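Local coordinates for protein FOKI restriction endonuclease (Planomicrobium okeanokoites, PDB 2FOK) that recognises a specific DNA sequence through its recognition domain and cuts the DNA with a separate metal-dependent cleavage domain, as a type IIS restriction endonuclease, at residues L166-E170 with V274-K279; L237-K241 with F265-G271. One frame throughout, in Å; residues are numbered along the deposited sequence.

Contact 1. Residues L166-E170 with V274-K279; sequences LTLLE and VLRRAK
V274 meets L166 across the two helices. V274 CG1 lies 3.8 Å from CD1 of L166, and the two side chains cross at about a right angle. The chi1 of 158° sets CG1 roughly opposite the backbone N of V274.

L275 comes next and reaches three residues of 166-170. L275 CG packs on CB of L166 at 4.0 Å. The two methyls of L275 then part: L275 CD2 comes to 3.9 Å from OG1 of T167, and CD1 goes to E170. CD1 of L275 lies 3.8 Å from CB of E170. The same CD1 of L275 is 3.3 Å from OE1 of E170. The carboxylate of E170 therefore rests against a leucine methyl as well as facing a charge. The hydroxyl of T167 is hydrogen-bonded to I163 O, within its own helix, so towards L275 it offers a van der Waals contact.

R276 starts out pointing away, but its chain folds back. R276 NH2 stops 4.3 Å from OE1 of E170, which lies near the plane of the guanidinium, at its edge. This is too long for a salt bridge, yet the positive charge probably still favours the carboxylate.

K279 makes the salt bridge. K279 NZ donates to OE1 of E170 at 3.2 Å, using the syn lone pair, which faces OE2. The lysine chain bends at chi2 (112°) and again at chi4 to bring NZ there.

The contact joins the C-terminal parts of helices 160-169 and 269-279 in the second recognition subdomain. V274 also touches I153 and S157 of helix 146-157. On the K279 side, T167 and K279 both touch F357, in a loop of the D3 domain.

Contact 2. Residues L237-K241 with F265-G271; sequences LGLVK and FKITGEG
T268 OG1 donates to G238 O at 2.7 Å. The hydroxyl approaches within the plane of that carbonyl, towards one of its lone pairs. A chi1 of 68° tucks OG1 over the T268 backbone, flanked by N and C. T268 is the N-cap of helix 269-279: its OG1 also accepts from G271 N at 3.3 Å. One oxygen thus caps the helix and ties it to the turn at G238. The backbone N of T268 adds a weak bond to L239 O. That same carbonyl receives a CA-H...O contact from G271, whose lack of a side chain permits the close approach.

Beyond the turn, K241 and K266 form an antiparallel hydrogen-bonded pair. K241 N to K266 O and K266 N to K241 O are both 2.9 Å. V240 and I267 are the adjacent non-hydrogen-bonded pair. V240 CG1 approaches the edge of the F265 ring, 3.7 Å from F265 CD2. This is the base of a beta hairpin made by strands 240-248 and 258-267, in a subdomain assigned to the helix-turn-helix clan. A water accepts from K241 NZ and donates to I267 O.

Further out, G238 ends helix 222-236 in a Schellman motif. V240 and I267 both pack on L169, and F265 bonds through its backbone to L175.

In the fold
Contact 1 and contact 2 lie in the same recognition subdomain, with centres about 10 Å apart. Both use helix 269-279: contact 2 holds its first turn, and contact 1 its later turns. In sequence, 237-241 and 265-271 both fall between 166-170 and 274-279. The contacts also touch directly, through helix 160-169. L169 CD1 lies 3.5 Å from V240 CG2, and L166 O is 3.5 Å from I267 CD1. The hairpin base thus packs on helix 160-169, and L166 of that helix also meets V274. Neither contact includes a residue of the PDDEXK-clan cleavage domain, so neither is part of the cleavage site.

Contact 1. Residues L166-E170 with V274-K279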
# COMPACT_ATOMS: atom_id res chain seq x y z
N LEU A 166 14.98 7.31 -2.79
CA LEU A 166 16.12 8.23 -2.85
C LEU A 166 15.77 9.58 -3.47
O LEU A 166 16.32 10.61 -3.09
CB LEU A 166 17.26 7.61 -3.66
CG LEU A 166 18.02 6.43 -3.06
CD1 LEU A 166 19.28 6.21 -3.89
CD2 LEU A 166 18.37 6.69 -1.59
N THR A 167 14.85 9.56 -4.43
CA THR A 167 14.42 10.78 -5.09
C THR A 167 13.62 11.64 -4.12
O THR A 167 13.70 12.87 -4.16
CB THR A 167 13.55 10.47 -6.33
OG1 THR A 167 14.30 9.67 -7.25
CG2 THR A 167 13.13 11.76 -7.02
N LEU A 168 12.85 10.99 -3.25
CA LEU A 168 12.01 11.70 -2.28
C LEU A 168 12.79 12.32 -1.12
O LEU A 168 12.25 13.12 -0.38
CB LEU A 168 10.95 10.74 -1.71
CG LEU A 168 9.92 10.22 -2.71
CD1 LEU A 168 9.09 9.12 -2.09
CD2 LEU A 168 9.05 11.36 -3.15
N LEU A 169 14.05 11.94 -0.98
CA LEU A 169 14.88 12.47 0.10
C LEU A 169 16.02 13.33 -0.44
O LEU A 169 16.82 13.88 0.33
CB LEU A 169 15.45 11.31 0.92
CG LEU A 169 14.51 10.38 1.70
CD1 LEU A 169 15.29 9.21 2.25
CD2 LEU A 169 13.86 11.14 2.84
N GLU A 170 16.08 13.46 -1.76
CA GLU A 170 17.15 14.20 -2.43
C GLU A 170 17.44 15.62 -1.94
O GLU A 170 18.59 16.07 -2.03
CB GLU A 170 16.90 14.21 -3.94
CG GLU A 170 15.68 14.97 -4.40
CD GLU A 170 15.49 14.89 -5.91
OE1 GLU A 170 16.23 14.14 -6.57
OE2 GLU A 170 14.59 15.59 -6.43
N VAL A 274 24.67 7.93 -5.75
CA VAL A 274 23.95 6.82 -6.36
C VAL A 274 22.76 7.38 -7.13
O VAL A 274 22.47 6.94 -8.23
CB VAL A 274 23.48 5.81 -5.26
CG1 VAL A 274 22.31 4.98 -5.75
CG2 VAL A 274 24.64 4.92 -4.84
N LEU A 275 22.09 8.37 -6.55
CA LEU A 275 20.93 8.98 -7.19
C LEU A 275 21.37 9.82 -8.38
O LEU A 275 20.76 9.77 -9.45
CB LEU A 275 20.17 9.87 -6.19
CG LEU A 275 18.67 10.16 -6.36
CD1 LEU A 275 18.45 11.66 -6.33
CD2 LEU A 275 18.14 9.59 -7.65
N ARG A 276 22.43 10.60 -8.18
CA ARG A 276 22.95 11.46 -9.23
C ARG A 276 23.26 10.62 -10.48
O ARG A 276 22.87 10.99 -11.59
CB ARG A 276 24.22 12.16 -8.74
CG ARG A 276 24.33 13.63 -9.14
CD ARG A 276 24.01 14.56 -7.97
NE ARG A 276 22.67 14.35 -7.43
CZ ARG A 276 21.57 14.30 -8.17
NH1 ARG A 276 21.64 14.45 -9.49
NH2 ARG A 276 20.39 14.08 -7.60
N ARG A 277 23.94 9.50 -10.29
CA ARG A 277 24.28 8.62 -11.41
C ARG A 277 23.04 7.93 -11.99
O ARG A 277 23.00 7.63 -13.19
CB ARG A 277 25.30 7.56 -10.95
CG ARG A 277 25.08 6.16 -11.58
CD ARG A 277 26.29 5.24 -11.44
NE ARG A 277 26.42 4.39 -12.62
CZ ARG A 277 26.83 3.12 -12.59
NH1 ARG A 277 27.16 2.55 -11.44
NH2 ARG A 277 26.90 2.42 -13.72
N ALA A 278 22.03 7.68 -11.16
CA ALA A 278 20.79 7.03 -11.61
C ALA A 278 19.93 7.99 -12.41
O ALA A 278 19.03 7.57 -13.16
CB ALA A 278 20.00 6.52 -10.40
N LYS A 279 20.21 9.27 -12.25
CA LYS A 279 19.46 10.30 -12.96
C LYS A 279 20.02 10.52 -14.35
O LYS A 279 19.29 10.85 -15.29
CB LYS A 279 19.48 11.60 -12.16
CG LYS A 279 18.10 12.06 -11.70
CD LYS A 279 17.94 11.97 -10.19
CE LYS A 279 16.57 12.47 -9.76
NZ LYS A 279 16.47 13.96 -9.75

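Contact 2. Residues L237-K241 with F265-G271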
# COMPACT_ATOMS: atom_id res chain seq x y z
N LEU A 237 23.07 -0.02 4.00
CA LEU A 237 24.04 0.09 2.92
C LEU A 237 24.66 1.48 2.90
O LEU A 237 25.47 1.79 2.03
CB LEU A 237 23.39 -0.22 1.56
CG LEU A 237 23.12 -1.71 1.29
CD1 LEU A 237 22.24 -1.87 0.07
CD2 LEU A 237 24.43 -2.45 1.10
N GLY A 238 24.27 2.31 3.87
CA GLY A 238 24.80 3.66 3.98
C GLY A 238 24.26 4.73 3.05
O GLY A 238 24.72 5.87 3.09
N LEU A 239 23.28 4.39 2.22
CA LEU A 239 22.71 5.36 1.28
C LEU A 239 21.67 6.26 1.95
O LEU A 239 21.33 7.33 1.43
CB LEU A 239 22.08 4.62 0.09
CG LEU A 239 22.92 3.49 -0.51
CD1 LEU A 239 22.23 2.93 -1.75
CD2 LEU A 239 24.30 4.04 -0.87
N VAL A 240 21.17 5.84 3.10
CA VAL A 240 20.17 6.61 3.82
C VAL A 240 20.46 6.49 5.32
O VAL A 240 21.19 5.59 5.74
CB VAL A 240 18.73 6.06 3.51
CG1 VAL A 240 17.98 5.77 4.80
CG2 VAL A 240 17.97 7.04 2.63
N LYS A 241 19.92 7.40 6.12
CA LYS A 241 20.11 7.33 7.57
C LYS A 241 18.77 7.31 8.28
O LYS A 241 17.96 8.21 8.10
CB LYS A 241 20.91 8.53 8.07
CG LYS A 241 21.48 8.35 9.49
CD LYS A 241 21.65 9.68 10.22
CE LYS A 241 22.54 10.66 9.43
NZ LYS A 241 21.82 11.89 8.97
N PHE A 265 13.71 8.70 7.81
CA PHE A 265 15.00 8.59 7.13
C PHE A 265 15.44 9.91 6.51
O PHE A 265 14.64 10.84 6.37
CB PHE A 265 14.91 7.51 6.03
CG PHE A 265 14.22 6.24 6.46
CD1 PHE A 265 12.83 6.20 6.61
CD2 PHE A 265 14.95 5.11 6.77
CE1 PHE A 265 12.19 5.05 7.06
CE2 PHE A 265 14.33 3.95 7.22
CZ PHE A 265 12.95 3.92 7.37
N LYS A 266 16.72 9.98 6.15
CA LYS A 266 17.32 11.17 5.53
C LYS A 266 18.52 10.75 4.68
O LYS A 266 19.40 10.03 5.14
CB LYS A 266 17.77 12.14 6.62
CG LYS A 266 18.14 13.52 6.10
CD LYS A 266 18.59 14.41 7.26
CE LYS A 266 18.29 15.87 6.99
NZ LYS A 266 17.34 16.43 7.99
N ILE A 267 18.56 11.21 3.43
CA ILE A 267 19.66 10.85 2.53
C ILE A 267 21.05 11.18 3.06
O ILE A 267 21.19 11.97 3.99
CB ILE A 267 19.47 11.52 1.15
CG1 ILE A 267 20.04 10.61 0.06
CG2 ILE A 267 20.12 12.89 1.12
CD1 ILE A 267 19.33 10.76 -1.28
N THR A 268 22.06 10.55 2.46
CA THR A 268 23.46 10.76 2.85
C THR A 268 24.30 11.16 1.63
O THR A 268 23.76 11.39 0.54
CB THR A 268 24.10 9.48 3.45
OG1 THR A 268 24.22 8.48 2.43
CG2 THR A 268 23.26 8.94 4.60
N GLY A 269 25.61 11.25 1.81
CA GLY A 269 26.49 11.62 0.71
C GLY A 269 26.62 10.52 -0.33
O GLY A 269 26.62 10.78 -1.53
N GLU A 270 26.72 9.28 0.14
CA GLU A 270 26.83 8.14 -0.76
C GLU A 270 25.50 7.89 -1.47
O GLU A 270 25.47 7.35 -2.57
CB GLU A 270 27.26 6.89 0.02
CG GLU A 270 28.66 6.96 0.58
CD GLU A 270 29.74 6.86 -0.49
OE1 GLU A 270 29.67 5.94 -1.33
OE2 GLU A 270 30.65 7.72 -0.49
N GLY A 271 24.41 8.29 -0.82
CA GLY A 271 23.10 8.12 -1.41
C GLY A 271 22.80 9.08 -2.55
O GLY A 271 22.08 8.74 -3.48
O HOH W 1 22.75 11.86 6.21